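MgGH51 (Meripilus giganteus, PDB 6ZPV) hydrolyses alpha-L-arabinofuranosidic bonds as a GH51 glycosidase, probably releasing terminal arabinofuranose units from arabinose-containing polysaccharides. Local coordinates at residues R362-V367 with L390-Q395. Sequence-based numbering, arbitrary orientation.
Sequences RWHDFV and LSPVPQ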
# COMPACT_ATOMS: atom_id res chain seq x y z
N ARG A 362 -24.75 -13.14 3.04
CA ARG A 362 -24.07 -12.02 2.37
C ARG A 362 -23.25 -12.53 1.16
O ARG A 362 -23.40 -12.00 0.03
CB ARG A 362 -23.23 -11.20 3.34
CG ARG A 362 -24.06 -10.56 4.43
CD ARG A 362 -23.27 -9.67 5.40
NE ARG A 362 -22.29 -10.39 6.21
CZ ARG A 362 -20.96 -10.34 6.14
NH1 ARG A 362 -20.33 -9.68 5.17
NH2 ARG A 362 -20.24 -10.94 7.06
N TRP A 363 -22.41 -13.52 1.40
CA TRP A 363 -21.70 -14.20 0.30
C TRP A 363 -22.70 -14.70 -0.73
O TRP A 363 -22.50 -14.48 -1.95
CB TRP A 363 -20.90 -15.39 0.87
CG TRP A 363 -20.36 -16.32 -0.18
CD1 TRP A 363 -20.95 -17.45 -0.66
CD2 TRP A 363 -19.14 -16.17 -0.92
NE1 TRP A 363 -20.20 -17.99 -1.66
CE2 TRP A 363 -19.08 -17.23 -1.83
CE3 TRP A 363 -18.09 -15.22 -0.93
CZ2 TRP A 363 -18.03 -17.40 -2.72
CZ3 TRP A 363 -17.06 -15.39 -1.81
CH2 TRP A 363 -17.02 -16.48 -2.70
N HIS A 364 -23.73 -15.44 -0.34
CA HIS A 364 -24.64 -15.99 -1.35
C HIS A 364 -25.22 -14.87 -2.21
O HIS A 364 -25.22 -14.99 -3.46
CB HIS A 364 -25.76 -16.76 -0.67
CG HIS A 364 -26.77 -17.27 -1.67
ND1 HIS A 364 -27.80 -16.47 -2.16
CD2 HIS A 364 -26.82 -18.41 -2.36
CE1 HIS A 364 -28.49 -17.17 -3.06
NE2 HIS A 364 -27.92 -18.30 -3.20
N ASP A 365 -25.72 -13.83 -1.58
CA ASP A 365 -26.46 -12.83 -2.37
C ASP A 365 -25.48 -11.97 -3.22
O ASP A 365 -25.78 -11.70 -4.37
CB ASP A 365 -27.35 -11.97 -1.47
CG ASP A 365 -28.49 -12.75 -0.81
OD1 ASP A 365 -28.65 -13.96 -1.09
OD2 ASP A 365 -29.25 -12.10 -0.07
N PHE A 366 -24.34 -11.59 -2.63
CA PHE A 366 -23.35 -10.86 -3.42
C PHE A 366 -22.84 -11.70 -4.54
O PHE A 366 -22.81 -11.19 -5.68
CB PHE A 366 -22.19 -10.35 -2.55
CG PHE A 366 -22.38 -9.00 -1.89
CD1 PHE A 366 -23.10 -8.89 -0.71
CD2 PHE A 366 -21.89 -7.88 -2.49
CE1 PHE A 366 -23.30 -7.64 -0.13
CE2 PHE A 366 -22.10 -6.62 -1.92
CZ PHE A 366 -22.79 -6.51 -0.74
N VAL A 367 -22.37 -12.90 -4.30
CA VAL A 367 -21.70 -13.65 -5.38
C VAL A 367 -22.73 -14.12 -6.41
O VAL A 367 -22.43 -14.12 -7.62
CB VAL A 367 -20.83 -14.80 -4.83
CG1 VAL A 367 -20.24 -15.63 -5.95
CG2 VAL A 367 -19.76 -14.23 -3.94
N LEU A 390 -20.45 -22.37 2.58
CA LEU A 390 -20.97 -21.33 1.70
C LEU A 390 -21.59 -21.85 0.42
O LEU A 390 -21.14 -22.87 -0.10
CB LEU A 390 -19.89 -20.31 1.38
CG LEU A 390 -19.20 -19.67 2.58
CD1 LEU A 390 -18.06 -18.75 2.09
CD2 LEU A 390 -20.18 -18.88 3.43
N SER A 391 -22.58 -21.11 -0.08
CA SER A 391 -23.23 -21.37 -1.37
C SER A 391 -23.30 -20.03 -2.08
O SER A 391 -23.82 -19.05 -1.53
CB SER A 391 -24.63 -21.90 -1.12
OG SER A 391 -25.27 -22.05 -2.35
N PRO A 392 -22.83 -19.90 -3.34
CA PRO A 392 -22.16 -20.95 -4.11
C PRO A 392 -20.83 -21.38 -3.48
O PRO A 392 -20.23 -20.69 -2.67
CB PRO A 392 -21.97 -20.27 -5.49
CG PRO A 392 -21.85 -18.83 -5.19
CD PRO A 392 -22.81 -18.63 -4.07
N VAL A 393 -20.37 -22.55 -3.89
CA VAL A 393 -19.07 -23.10 -3.42
C VAL A 393 -17.98 -22.13 -3.83
O VAL A 393 -17.85 -21.74 -4.99
CB VAL A 393 -18.82 -24.50 -4.00
CG1 VAL A 393 -17.40 -24.98 -3.61
CG2 VAL A 393 -19.84 -25.50 -3.55
N PRO A 394 -17.20 -21.59 -2.86
CA PRO A 394 -16.13 -20.68 -3.20
C PRO A 394 -15.05 -21.37 -4.02
O PRO A 394 -14.56 -22.42 -3.61
CB PRO A 394 -15.56 -20.20 -1.87
CG PRO A 394 -16.56 -20.57 -0.87
CD PRO A 394 -17.29 -21.77 -1.40
N GLN A 395 -14.61 -20.67 -5.08
CA GLN A 395 -13.44 -21.17 -5.81
C GLN A 395 -12.14 -20.86 -5.10
O GLN A 395 -11.13 -21.54 -5.40
CB GLN A 395 -13.44 -20.58 -7.21
CG GLN A 395 -14.63 -21.00 -8.03
CD GLN A 395 -14.37 -20.63 -9.44
OE1 GLN A 395 -14.60 -19.48 -9.86
NE2 GLN A 395 -13.85 -21.62 -10.16
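The indole of Trp363 reaches from helix 359-373 into the loop 390-395, its CG anti to the backbone N (chi1 168°). Its NE1 donates to the carbonyl O of Pro392 at 2.9 Å; the acceptor lies 16° out of the ring plane, and NE1 itself lies in the plane of the carbonyl, on a lone pair of the oxygen. Leu390 crosses the indole at about a right angle: its CD1 sits over one face, 4.0 Å from the centroid of the five-membered ring and 9° off the normal, a CH-pi contact. Val367 CG2, one helical turn on, lies over the opposite face, toward the rim. Farther along the ring, CZ2 of Trp363 lies 3.8 Å from Pro394 CB. An alanine here, without the indole, would probably leave the Pro392 carbonyl without this donor and open a gap between Leu390, Val367 and Pro394. Helix 359-373 and strands 345-348 and 378-381 belong to the (beta/alpha)8 barrel of the catalytic domain, the fold of GH51 and the rest of clan GH-A; here the helix packs against the loop leading into strand 396-403, while Trp363 also touches Val348, Phe379 and Ala381 on the two strands. Pro392, preceded by a cis peptide bond, puts its ring CG 3.7 Å from Val367 CG1. At the more exposed end, the carbonyl O of Ser391 approaches His364 CA at 3.2 Å in a CA-H...O contact and lies near the imidazole edge. His364 ND1 donates to Asp365 OD1 (2.9 Å), nearly in the ring plane, a bond that would help fix the rotation of the imidazole. Val393, beside Pro392, points away from the helix and touches a bound N-acetylglucosamine.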